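Long-range contacts in ribokinase RBSK (Mycobacterium tuberculosis, PDB 3GO6), which probably phosphorylates D-ribose at O-5, drawing on ATP and a divalent cation such as magnesium, to give D-ribose 5-phosphate: residues Leu32-Asp37 against Ala49-Thr54; Asp169-Val174 against Ile192-Ile197; Ala63-Arg68 against Asp290-Ala295; Val73-Ala78 against Asp100-Val105. All coordinates share one frame; numbering follows the deposited sequence.

Interaction 1: residues Leu32-Asp37 against Ala49-Thr54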
loop_
_atom_site.group_PDB
_atom_site.type_symbol
_atom_site.label_atom_id
_atom_site.label_comp_id
_atom_site.label_asym_id
_atom_site.label_seq_id
_atom_site.Cartn_x
_atom_site.Cartn_y
_atom_site.Cartn_z
ATOM N N LEU A 32 -5.391 -1.374 -2.198
ATOM C CA LEU A 32 -4.562 -2.258 -1.372
ATOM C C LEU A 32 -5.167 -2.164 0.035
ATOM O O LEU A 32 -5.127 -1.110 0.649
ATOM C CB LEU A 32 -3.108 -1.803 -1.385
ATOM C CG LEU A 32 -2.437 -1.859 -2.772
ATOM C CD1 LEU A 32 -1.060 -1.245 -2.693
ATOM C CD2 LEU A 32 -2.339 -3.287 -3.285
ATOM N N THR A 33 -5.786 -3.246 0.487
ATOM C CA THR A 33 -6.486 -3.244 1.778
ATOM C C THR A 33 -5.660 -4.038 2.786
ATOM O O THR A 33 -5.345 -5.206 2.551
ATOM C CB THR A 33 -7.909 -3.811 1.682
ATOM O OG1 THR A 33 -8.641 -3.161 0.635
ATOM C CG2 THR A 33 -8.680 -3.641 3.016
ATOM N N PHE A 34 -5.325 -3.385 3.898
ATOM C CA PHE A 34 -4.474 -3.925 4.953
ATOM C C PHE A 34 -5.312 -4.062 6.218
ATOM O O PHE A 34 -6.037 -3.127 6.604
ATOM C CB PHE A 34 -3.328 -2.965 5.287
ATOM C CG PHE A 34 -2.324 -2.752 4.168
ATOM C CD1 PHE A 34 -1.075 -3.356 4.226
ATOM C CD2 PHE A 34 -2.608 -1.899 3.105
ATOM C CE1 PHE A 34 -0.107 -3.147 3.218
ATOM C CE2 PHE A 34 -1.659 -1.680 2.082
ATOM C CZ PHE A 34 -0.412 -2.306 2.135
ATOM N N VAL A 35 -5.204 -5.214 6.876
ATOM C CA VAL A 35 -5.843 -5.378 8.189
ATOM C C VAL A 35 -4.769 -5.263 9.264
ATOM O O VAL A 35 -3.707 -5.909 9.163
ATOM C CB VAL A 35 -6.628 -6.712 8.290
ATOM C CG1 VAL A 35 -7.115 -6.954 9.744
ATOM C CG2 VAL A 35 -7.803 -6.705 7.335
ATOM N N VAL A 36 -5.034 -4.414 10.265
ATOM C CA VAL A 36 -4.127 -4.174 11.390
ATOM C C VAL A 36 -4.889 -4.321 12.725
ATOM O O VAL A 36 -6.125 -4.380 12.745
ATOM C CB VAL A 36 -3.513 -2.739 11.337
ATOM C CG1 VAL A 36 -2.635 -2.561 10.068
ATOM C CG2 VAL A 36 -4.606 -1.670 11.383
ATOM N N ASP A 37 -4.157 -4.386 13.832
ATOM C CA ASP A 37 -4.813 -4.293 15.138
ATOM C C ASP A 37 -5.229 -2.842 15.413
ATOM O O ASP A 37 -6.397 -2.555 15.649
ATOM C CB ASP A 37 -3.900 -4.810 16.251
ATOM C CG ASP A 37 -4.590 -4.789 17.606
ATOM O OD1 ASP A 37 -5.672 -5.424 17.747
ATOM O OD2 ASP A 37 -4.067 -4.102 18.512
ATOM N N ALA A 49 -1.636 -7.555 9.290
ATOM C CA ALA A 49 -2.013 -8.956 9.404
ATOM C C ALA A 49 -2.273 -9.597 8.033
ATOM O O ALA A 49 -2.023 -10.794 7.832
ATOM C CB ALA A 49 -3.264 -9.076 10.291
ATOM N N SER A 50 -2.787 -8.797 7.092
ATOM C CA SER A 50 -3.143 -9.281 5.760
ATOM C C SER A 50 -3.152 -8.119 4.768
ATOM O O SER A 50 -3.224 -6.955 5.164
ATOM C CB SER A 50 -4.512 -9.957 5.766
ATOM O OG SER A 50 -5.551 -9.032 6.080
ATOM N N LEU A 51 -3.052 -8.456 3.487
ATOM C CA LEU A 51 -3.081 -7.477 2.405
ATOM C C LEU A 51 -3.822 -8.106 1.231
ATOM O O LEU A 51 -3.526 -9.243 0.831
ATOM C CB LEU A 51 -1.656 -7.073 1.982
ATOM C CG LEU A 51 -1.509 -6.346 0.624
ATOM C CD1 LEU A 51 -2.279 -5.008 0.635
ATOM C CD2 LEU A 51 -0.057 -6.118 0.243
ATOM N N THR A 52 -4.798 -7.390 0.692
ATOM C CA THR A 52 -5.426 -7.787 -0.568
ATOM C C THR A 52 -5.263 -6.662 -1.599
ATOM O O THR A 52 -5.089 -5.501 -1.232
ATOM C CB THR A 52 -6.943 -8.079 -0.421
ATOM O OG1 THR A 52 -7.638 -6.890 -0.026
ATOM C CG2 THR A 52 -7.207 -9.213 0.587
ATOM N N ARG A 53 -5.312 -7.022 -2.877
ATOM C CA ARG A 53 -5.226 -6.063 -3.974
ATOM C C ARG A 53 -6.495 -6.264 -4.812
ATOM O O ARG A 53 -6.658 -7.308 -5.436
ATOM C CB ARG A 53 -3.941 -6.318 -4.787
ATOM C CG ARG A 53 -3.766 -5.402 -5.988
ATOM C CD ARG A 53 -2.409 -5.631 -6.674
ATOM N NE ARG A 53 -2.285 -4.760 -7.852
ATOM C CZ ARG A 53 -2.755 -5.049 -9.067
ATOM N NH1 ARG A 53 -3.364 -6.203 -9.288
ATOM N NH2 ARG A 53 -2.597 -4.180 -10.075
ATOM N N THR A 54 -7.415 -5.298 -4.793
ATOM C CA THR A 54 -8.733 -5.468 -5.436
ATOM C C THR A 54 -9.187 -4.177 -6.131
ATOM O O THR A 54 -8.850 -3.097 -5.688
ATOM C CB THR A 54 -9.857 -5.867 -4.405
ATOM O OG1 THR A 54 -9.921 -4.889 -3.352
ATOM C CG2 THR A 54 -9.613 -7.289 -3.806
HETATM O O HOH W 1 -6.404 -7.428 3.963
HETATM O O HOH W 2 -7.868 -4.615 -1.591
#

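Interaction 2: residues Asp169-Val174 against Ile192-Ile197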
loop_
_atom_site.group_PDB
_atom_site.type_symbol
_atom_site.label_atom_id
_atom_site.label_comp_id
_atom_site.label_asym_id
_atom_site.label_seq_id
_atom_site.Cartn_x
_atom_site.Cartn_y
_atom_site.Cartn_z
ATOM N N ASP A 169 -32.734 17.878 -16.674
ATOM C CA ASP A 169 -33.560 17.626 -15.477
ATOM C C ASP A 169 -33.304 16.274 -14.795
ATOM O O ASP A 169 -34.222 15.663 -14.247
ATOM C CB ASP A 169 -35.066 17.885 -15.737
ATOM C CG ASP A 169 -35.904 17.975 -14.430
ATOM O OD1 ASP A 169 -35.467 18.629 -13.437
ATOM O OD2 ASP A 169 -37.017 17.383 -14.398
ATOM N N ALA A 170 -32.044 15.830 -14.820
ATOM C CA ALA A 170 -31.595 14.706 -13.988
ATOM C C ALA A 170 -31.291 15.187 -12.574
ATOM O O ALA A 170 -30.885 16.341 -12.374
ATOM C CB ALA A 170 -30.367 14.070 -14.582
ATOM N N VAL A 171 -31.457 14.300 -11.597
ATOM C CA VAL A 171 -31.029 14.587 -10.233
ATOM C C VAL A 171 -29.496 14.763 -10.144
ATOM O O VAL A 171 -28.741 13.909 -10.605
ATOM C CB VAL A 171 -31.471 13.467 -9.267
ATOM C CG1 VAL A 171 -30.939 13.729 -7.841
ATOM C CG2 VAL A 171 -32.989 13.326 -9.276
ATOM N N VAL A 172 -29.047 15.866 -9.551
ATOM C CA VAL A 172 -27.628 16.052 -9.266
ATOM C C VAL A 172 -27.344 15.574 -7.834
ATOM O O VAL A 172 -27.775 16.188 -6.862
ATOM C CB VAL A 172 -27.150 17.507 -9.473
ATOM C CG1 VAL A 172 -25.695 17.641 -9.078
ATOM C CG2 VAL A 172 -27.348 17.938 -10.939
ATOM N N MET A 173 -26.606 14.473 -7.727
ATOM C CA MET A 173 -26.292 13.865 -6.438
ATOM C C MET A 173 -24.777 13.809 -6.259
ATOM O O MET A 173 -24.063 13.209 -7.084
ATOM C CB MET A 173 -26.931 12.467 -6.374
ATOM C CG MET A 173 -26.774 11.731 -5.016
ATOM S SD MET A 173 -27.579 10.105 -4.979
ATOM C CE MET A 173 -29.307 10.580 -4.890
ATOM N N VAL A 174 -24.280 14.448 -5.204
ATOM C CA VAL A 174 -22.853 14.576 -4.972
ATOM C C VAL A 174 -22.483 13.908 -3.663
ATOM O O VAL A 174 -23.061 14.202 -2.609
ATOM C CB VAL A 174 -22.393 16.073 -4.958
ATOM C CG1 VAL A 174 -20.877 16.203 -4.689
ATOM C CG2 VAL A 174 -22.772 16.755 -6.271
ATOM N N ILE A 192 -25.850 24.256 -7.028
ATOM C CA ILE A 192 -26.789 23.521 -7.879
ATOM C C ILE A 192 -27.099 22.061 -7.481
ATOM O O ILE A 192 -27.998 21.451 -8.058
ATOM C CB ILE A 192 -26.375 23.577 -9.394
ATOM C CG1 ILE A 192 -25.016 22.905 -9.631
ATOM C CG2 ILE A 192 -26.344 25.033 -9.897
ATOM C CD1 ILE A 192 -24.694 22.669 -11.111
ATOM N N ALA A 193 -26.368 21.493 -6.522
ATOM C CA ALA A 193 -26.616 20.088 -6.118
ATOM C C ALA A 193 -28.026 19.906 -5.558
ATOM O O ALA A 193 -28.459 20.693 -4.719
ATOM C CB ALA A 193 -25.569 19.619 -5.077
ATOM N N ASP A 194 -28.717 18.866 -6.013
ATOM C CA ASP A 194 -30.007 18.469 -5.480
ATOM C C ASP A 194 -29.834 17.721 -4.148
ATOM O O ASP A 194 -30.557 17.982 -3.176
ATOM C CB ASP A 194 -30.774 17.591 -6.487
ATOM C CG ASP A 194 -31.162 18.350 -7.770
ATOM O OD1 ASP A 194 -31.652 19.497 -7.660
ATOM O OD2 ASP A 194 -30.964 17.803 -8.895
ATOM N N VAL A 195 -28.887 16.778 -4.126
ATOM C CA VAL A 195 -28.659 15.880 -2.986
ATOM C C VAL A 195 -27.167 15.862 -2.739
ATOM O O VAL A 195 -26.389 15.762 -3.697
ATOM C CB VAL A 195 -29.103 14.407 -3.312
ATOM C CG1 VAL A 195 -28.964 13.471 -2.090
ATOM C CG2 VAL A 195 -30.511 14.369 -3.845
ATOM N N VAL A 196 -26.769 15.982 -1.469
ATOM C CA VAL A 196 -25.384 15.822 -1.077
ATOM C C VAL A 196 -25.329 14.753 -0.005
ATOM O O VAL A 196 -26.124 14.780 0.949
ATOM C CB VAL A 196 -24.727 17.128 -0.571
ATOM C CG1 VAL A 196 -23.301 16.861 -0.117
ATOM C CG2 VAL A 196 -24.707 18.158 -1.686
ATOM N N ILE A 197 -24.405 13.804 -0.190
ATOM C CA ILE A 197 -24.181 12.706 0.759
ATOM C C ILE A 197 -22.823 12.934 1.334
ATOM O O ILE A 197 -21.845 13.114 0.595
ATOM C CB ILE A 197 -24.211 11.324 0.054
ATOM C CG1 ILE A 197 -25.535 11.139 -0.700
ATOM C CG2 ILE A 197 -23.950 10.164 1.059
ATOM C CD1 ILE A 197 -25.480 10.042 -1.799
HETATM O O HOH W 3 -31.666 18.679 -11.506
#

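Interaction 3: residues Ala63-Arg68 against Asp290-Ala295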
loop_
_atom_site.group_PDB
_atom_site.type_symbol
_atom_site.label_atom_id
_atom_site.label_comp_id
_atom_site.label_asym_id
_atom_site.label_seq_id
_atom_site.Cartn_x
_atom_site.Cartn_y
_atom_site.Cartn_z
ATOM N N ALA A 63 -20.991 2.913 -8.613
ATOM C CA ALA A 63 -21.612 2.371 -9.823
ATOM C C ALA A 63 -21.998 0.901 -9.624
ATOM O O ALA A 63 -23.115 0.489 -9.988
ATOM C CB ALA A 63 -20.649 2.546 -11.034
ATOM N N VAL A 64 -21.096 0.113 -9.047
ATOM C CA VAL A 64 -21.341 -1.307 -8.772
ATOM C C VAL A 64 -22.521 -1.510 -7.800
ATOM O O VAL A 64 -23.404 -2.349 -8.028
ATOM C CB VAL A 64 -20.073 -2.019 -8.262
ATOM C CG1 VAL A 64 -20.411 -3.393 -7.700
ATOM C CG2 VAL A 64 -19.020 -2.154 -9.411
ATOM N N ALA A 65 -22.553 -0.714 -6.740
ATOM C CA ALA A 65 -23.665 -0.775 -5.781
ATOM C C ALA A 65 -25.008 -0.392 -6.415
ATOM O O ALA A 65 -26.035 -1.061 -6.182
ATOM C CB ALA A 65 -23.370 0.101 -4.553
ATOM N N ALA A 66 -25.023 0.681 -7.204
ATOM C CA ALA A 66 -26.241 1.067 -7.926
ATOM C C ALA A 66 -26.730 -0.041 -8.879
ATOM O O ALA A 66 -27.935 -0.295 -8.972
ATOM C CB ALA A 66 -26.028 2.378 -8.682
ATOM N N ALA A 67 -25.798 -0.689 -9.584
ATOM C CA ALA A 67 -26.135 -1.802 -10.494
ATOM C C ALA A 67 -26.682 -3.025 -9.747
ATOM O O ALA A 67 -27.718 -3.589 -10.143
ATOM C CB ALA A 67 -24.934 -2.185 -11.356
ATOM N N ARG A 68 -26.023 -3.417 -8.662
ATOM C CA ARG A 68 -26.541 -4.516 -7.830
ATOM C C ARG A 68 -27.905 -4.197 -7.200
ATOM O O ARG A 68 -28.710 -5.107 -6.983
ATOM C CB ARG A 68 -25.528 -4.938 -6.768
ATOM C CG ARG A 68 -24.273 -5.565 -7.378
ATOM C CD ARG A 68 -23.338 -6.062 -6.304
ATOM N NE ARG A 68 -22.061 -6.531 -6.846
ATOM C CZ ARG A 68 -21.061 -6.984 -6.094
ATOM N NH1 ARG A 68 -21.189 -7.054 -4.775
ATOM N NH2 ARG A 68 -19.929 -7.381 -6.664
ATOM N N ASP A 290 -16.226 -5.066 -3.370
ATOM C CA ASP A 290 -17.115 -6.183 -3.657
ATOM C C ASP A 290 -18.169 -6.448 -2.565
ATOM O O ASP A 290 -18.737 -7.546 -2.493
ATOM C CB ASP A 290 -16.292 -7.440 -3.957
ATOM C CG ASP A 290 -17.101 -8.529 -4.663
ATOM O OD1 ASP A 290 -17.697 -8.259 -5.734
ATOM O OD2 ASP A 290 -17.129 -9.668 -4.153
ATOM N N CYS A 291 -18.495 -5.439 -1.768
ATOM C CA CYS A 291 -19.385 -5.660 -0.620
ATOM C C CYS A 291 -20.849 -5.216 -0.788
ATOM O O CYS A 291 -21.648 -5.337 0.158
ATOM C CB CYS A 291 -18.786 -5.001 0.622
ATOM S SG CYS A 291 -18.643 -3.192 0.518
ATOM N N ALA A 292 -21.209 -4.708 -1.965
ATOM C CA ALA A 292 -22.580 -4.222 -2.192
ATOM C C ALA A 292 -23.578 -5.389 -2.295
ATOM O O ALA A 292 -23.345 -6.345 -3.032
ATOM C CB ALA A 292 -22.639 -3.353 -3.435
ATOM N N PRO A 293 -24.693 -5.316 -1.545
ATOM C CA PRO A 293 -25.661 -6.389 -1.572
ATOM C C PRO A 293 -26.566 -6.331 -2.805
ATOM O O PRO A 293 -26.744 -5.268 -3.426
ATOM C CB PRO A 293 -26.479 -6.131 -0.300
ATOM C CG PRO A 293 -26.487 -4.655 -0.193
ATOM C CD PRO A 293 -25.089 -4.246 -0.605
ATOM N N ALA A 294 -27.150 -7.472 -3.147
ATOM C CA ALA A 294 -28.139 -7.531 -4.225
ATOM C C ALA A 294 -29.443 -6.890 -3.761
ATOM O O ALA A 294 -29.692 -6.774 -2.546
ATOM C CB ALA A 294 -28.361 -8.989 -4.684
ATOM N N ALA A 295 -30.269 -6.460 -4.712
ATOM C CA ALA A 295 -31.533 -5.804 -4.383
ATOM C C ALA A 295 -32.389 -6.670 -3.439
ATOM O O ALA A 295 -33.007 -6.156 -2.496
ATOM C CB ALA A 295 -32.307 -5.474 -5.647
HETATM O O HOH W 4 -26.081 -2.540 -3.553
#

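Interaction 4: residues Val73-Ala78 against Asp100-Val105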
loop_
_atom_site.group_PDB
_atom_site.type_symbol
_atom_site.label_atom_id
_atom_site.label_comp_id
_atom_site.label_asym_id
_atom_site.label_seq_id
_atom_site.Cartn_x
_atom_site.Cartn_y
_atom_site.Cartn_z
ATOM N N VAL A 73 -26.726 1.253 -15.097
ATOM C CA VAL A 73 -25.633 2.155 -14.724
ATOM C C VAL A 73 -24.624 2.348 -15.845
ATOM O O VAL A 73 -24.212 1.378 -16.497
ATOM C CB VAL A 73 -24.900 1.648 -13.458
ATOM C CG1 VAL A 73 -23.824 2.655 -13.009
ATOM C CG2 VAL A 73 -25.905 1.381 -12.317
ATOM N N GLN A 74 -24.242 3.603 -16.051
ATOM C CA GLN A 74 -23.086 3.978 -16.869
ATOM C C GLN A 74 -22.033 4.641 -15.983
ATOM O O GLN A 74 -22.368 5.459 -15.110
ATOM C CB GLN A 74 -23.511 4.972 -17.941
ATOM C CG GLN A 74 -24.408 4.356 -19.021
ATOM C CD GLN A 74 -23.638 3.417 -19.953
ATOM O OE1 GLN A 74 -22.401 3.438 -20.026
ATOM N NE2 GLN A 74 -24.376 2.585 -20.668
ATOM N N PHE A 75 -20.768 4.286 -16.194
ATOM C CA PHE A 75 -19.673 4.920 -15.477
ATOM C C PHE A 75 -18.857 5.762 -16.470
ATOM O O PHE A 75 -18.567 5.312 -17.596
ATOM C CB PHE A 75 -18.832 3.854 -14.766
ATOM C CG PHE A 75 -17.585 4.377 -14.104
ATOM C CD1 PHE A 75 -17.661 5.153 -12.942
ATOM C CD2 PHE A 75 -16.324 4.079 -14.639
ATOM C CE1 PHE A 75 -16.498 5.632 -12.323
ATOM C CE2 PHE A 75 -15.144 4.554 -14.032
ATOM C CZ PHE A 75 -15.231 5.336 -12.869
ATOM N N SER A 76 -18.544 6.985 -16.065
ATOM C CA SER A 76 -17.633 7.863 -16.786
ATOM C C SER A 76 -16.456 8.167 -15.862
ATOM O O SER A 76 -16.628 8.734 -14.784
ATOM C CB SER A 76 -18.360 9.151 -17.190
ATOM O OG SER A 76 -17.469 10.018 -17.890
ATOM N N GLY A 77 -15.263 7.750 -16.268
ATOM C CA GLY A 77 -14.065 7.884 -15.443
ATOM C C GLY A 77 -12.833 7.670 -16.317
ATOM O O GLY A 77 -12.948 7.267 -17.491
ATOM N N ALA A 78 -11.662 7.966 -15.753
ATOM C CA ALA A 78 -10.400 7.874 -16.489
ATOM C C ALA A 78 -9.590 6.720 -15.960
ATOM O O ALA A 78 -9.307 6.662 -14.763
ATOM C CB ALA A 78 -9.623 9.164 -16.355
ATOM N N ASP A 100 -18.779 2.781 -21.991
ATOM C CA ASP A 100 -18.563 3.459 -23.270
ATOM C C ASP A 100 -18.204 4.933 -23.140
ATOM O O ASP A 100 -17.650 5.499 -24.065
ATOM C CB ASP A 100 -19.737 3.253 -24.224
ATOM C CG ASP A 100 -20.019 1.772 -24.486
ATOM O OD1 ASP A 100 -19.065 0.944 -24.505
ATOM O OD2 ASP A 100 -21.207 1.428 -24.637
ATOM N N ARG A 101 -18.489 5.544 -21.989
ATOM C CA ARG A 101 -18.155 6.955 -21.768
ATOM C C ARG A 101 -16.873 7.139 -20.928
ATOM O O ARG A 101 -16.620 8.223 -20.388
ATOM C CB ARG A 101 -19.323 7.693 -21.101
ATOM C CG ARG A 101 -20.695 7.419 -21.716
ATOM C CD ARG A 101 -21.808 7.637 -20.694
ATOM N NE ARG A 101 -23.116 7.270 -21.250
ATOM C CZ ARG A 101 -24.299 7.672 -20.783
ATOM N NH1 ARG A 101 -24.382 8.478 -19.728
ATOM N NH2 ARG A 101 -25.418 7.261 -21.389
ATOM N N THR A 102 -16.069 6.092 -20.818
ATOM C CA THR A 102 -14.812 6.187 -20.074
ATOM C C THR A 102 -13.688 6.609 -21.020
ATOM O O THR A 102 -13.853 6.588 -22.258
ATOM C CB THR A 102 -14.463 4.872 -19.371
ATOM O OG1 THR A 102 -14.284 3.834 -20.338
ATOM C CG2 THR A 102 -15.584 4.459 -18.402
ATOM N N VAL A 103 -12.559 7.014 -20.444
ATOM C CA VAL A 103 -11.394 7.365 -21.235
ATOM C C VAL A 103 -10.145 6.654 -20.696
ATOM O O VAL A 103 -10.125 6.187 -19.547
ATOM C CB VAL A 103 -11.147 8.900 -21.279
ATOM C CG1 VAL A 103 -12.273 9.630 -22.000
ATOM C CG2 VAL A 103 -10.981 9.467 -19.873
ATOM N N THR A 104 -9.125 6.552 -21.551
ATOM C CA THR A 104 -7.799 6.140 -21.125
ATOM C C THR A 104 -6.923 7.386 -21.130
ATOM O O THR A 104 -6.931 8.155 -22.089
ATOM C CB THR A 104 -7.250 5.035 -22.027
ATOM O OG1 THR A 104 -8.078 3.885 -21.864
ATOM C CG2 THR A 104 -5.815 4.633 -21.624
ATOM N N VAL A 105 -6.197 7.596 -20.031
ATOM C CA VAL A 105 -5.306 8.744 -19.869
ATOM C C VAL A 105 -3.875 8.201 -19.705
ATOM O O VAL A 105 -3.701 7.105 -19.171
ATOM C CB VAL A 105 -5.798 9.612 -18.663
ATOM C CG1 VAL A 105 -4.712 10.465 -18.078
ATOM C CG2 VAL A 105 -6.979 10.493 -19.126
HETATM O O HOH W 5 -20.043 4.800 -19.740
#

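Interaction 1: residues Leu32-Asp37 against Ala49-Thr54
The ring of Phe-34 carries a methyl group of Leu-51 on one face: Leu-51 CD1 stands 3.7 Å from the centroid of the Phe-34 ring and 13° off its normal, a CH-pi contact over the ring centre. The two side chains run alongside each other, and chi2 of Leu-51 (62°) sets CD1 over the ring. CB of Leu-32 reaches the same CD1 of Leu-51 at 3.9 Å, while Leu-32 CD2 rests on Arg-53 CG at 3.7 Å; Arg-53 NH1 is hydrogen-bonded to Gln-87 OE1. Strands 32-35 and 50-54 are antiparallel, and Thr-33 pairs with Thr-52 through two backbone bonds, Thr-33 N to Thr-52 O and Thr-52 N to Thr-33 O, each 2.9 Å long. On this threonine face, where the Thr-33 side chain is about 7 Å from the bound ribofuranose, one water joins the hydroxyls of Thr-33, Thr-52 and Thr-54. The face of Leu-32, Phe-34 and Leu-51, with the aliphatic part of Arg-53, meets the second subunit, Leu-32 packing on Leu-32 of that chain. Apolar packing and the CH-pi contact thus serve the dimer face, consistent with the lid sheet of ribokinases, while water-linked hydroxyls line the face turned to the sugar.

Interaction 2: residues Asp169-Val174 against Ile192-Ile197
Met-173 and Val-195 lie side by side on one face of the sheet and form the tightly packed part of the contact. Met-173 CG is 3.9 Å from Val-195 CB, and the bend at chi3 (-74°) brings CE of Met-173 back over the two methyl groups of Val-195. Beyond it, CD1 of Ile-197 meets SD of Met-173 at 3.8 Å, and helix 246-257 closes over both residues through Leu-254. The opposite face is also apolar, with Val-174 CG2 touching Ala-193 CB and Ala-162 of helix 155-167 reaching Val-172. Between these layers the backbones are joined by Val-174 N to Val-195 O at 2.9 Å and Ile-197 N to Val-174 O at 2.8 Å.

The other end is the hydrated, less regular side. Here Asp-194 turns its CB toward the neighbouring strand, and the carboxylate stands in for a main-chain acceptor: Val-172 N donates to Asp-194 OD2 at 2.8 Å in an almost straight bond (176° at the hydrogen), arriving on the anti side of the carboxylate. A water bridges the same OD2 to Ala-170 O, and Asn-261 adds a weak bond. Val-172 O in turn accepts from both Asp-194 N and Val-195 N, at 3.0 Å each, the first bond bent (130° at the hydrogen) and the second straighter. Strand 171-175, helix 183-192 and strand 195-199 make up a beta-alpha-beta crossover, the unit from which the parallel part of the central sheet of the ribokinase fold is built.

Interaction 3: residues Ala63-Arg68 against Asp290-Ala295
Ala-65 and Arg-68 face an irregular chain across the end of helix 58-68, with CA of Ala-65 5.1 Å from CA of Ala-292 and CA of Arg-68 5.0 Å from CA of Ala-294. The side chain of Arg-68 dominates the contact. Extended from CG to NE, it runs past Ala-292 and presents the edge of its guanidinium: NH1 donates in plane to a lone pair of Ala-292 O at 2.9 Å. NH2 forms a salt bridge of 2.6 Å with Asp-290 OD1, which lies in the guanidinium plane although the nitrogen stands above the carboxylate plane, the two flat groups being 89° apart. Asn-95 gives NH2 a second partner, tying in the chain beyond helix 83-94.

The helix held here starts beside the sugar, and Asn-61 in its first turn lines the ribofuranose pocket, as expected of the N-terminal signature region of PfkB kinases. Segment 290-295 follows the metal-binding loop that includes Val-285 and Gly-287, and the side chain of Cys-291 comes within about 4 Å of the bound magnesium ion. One turn back along the helix from Arg-68, CB of Ala-65 packs on CB of Ala-292 at 3.7 Å. One water donates to both Ala-65 O and Pro-293 O, bridging the two backbones. Ala-294 is the N-cap of helix 295-303, and the next amide, Ala-295 N, makes a weak 3.1 Å bond to Arg-68 O.

Interaction 4: residues Val73-Ala78 against Asp100-Val105
Gln-74 lays its side chain across the guanidinium of Arg-101. Its CB is 4.0 Å from Arg-101 CZ, and CG stands over the centre of the group, 3.8 Å from Arg-101 CZ. The bend at chi2 (-72°) then brings CD to 4.1 Å from Arg-101 NE; the amide plane lies 11° from that of the guanidinium. At the tip, Gln-74 OE1 lies 2.7 Å from a water that also neighbours Phe-75 O and accepts from the backbone N of Arg-101. The guanidinium itself is held by the carbonyls of Ala-140 and Ala-142, which fix the flat surface under Gln-74.

Strand 72-76 is the outermost strand at one end of the large sheet of the ribokinase fold, and the chain returns through helix 83-94 to run alongside it in the same direction. Beyond the end of strand 72-76 the two chains pair as a short parallel sheet, with Ala-78 opposite Val-103 and Val-103 N bonded to Gly-77 O at 3.0 Å. CB of Ala-78 touches Val-103 CG2 at 3.8 Å and Val-105 CG2 slightly farther off. Thr-102, its hydroxyl bonded to Leu-99 O, has CG2 3.2 Å from Phe-75 O and 3.9 Å from Phe-75 CD2, obliquely to the ring.

Overall arrangement
Along the chain interaction 1 closes first, while interactions 2 and 4 both lie inside the long loop closed by interaction 3, with 4 preceding 2. Interactions 2 and 4 reach the same eight-stranded sheet, their centres 20 Å apart, interaction 4 at its outermost strand 72-76 and interaction 2 within it. Interaction 3 touches interaction 4, since Ala-63, Ala-66 and Ala-67 of helix 58-68 pack on Val-73. Interaction 1 belongs to the separate four-stranded sheet, its centre 34 Å from that of interaction 2, on the other side of the chain's centre. Strand 50-56 leads directly into helix 58-68, so the dimer-forming lid sheet is linked through the ribose-pocket residues to the main body.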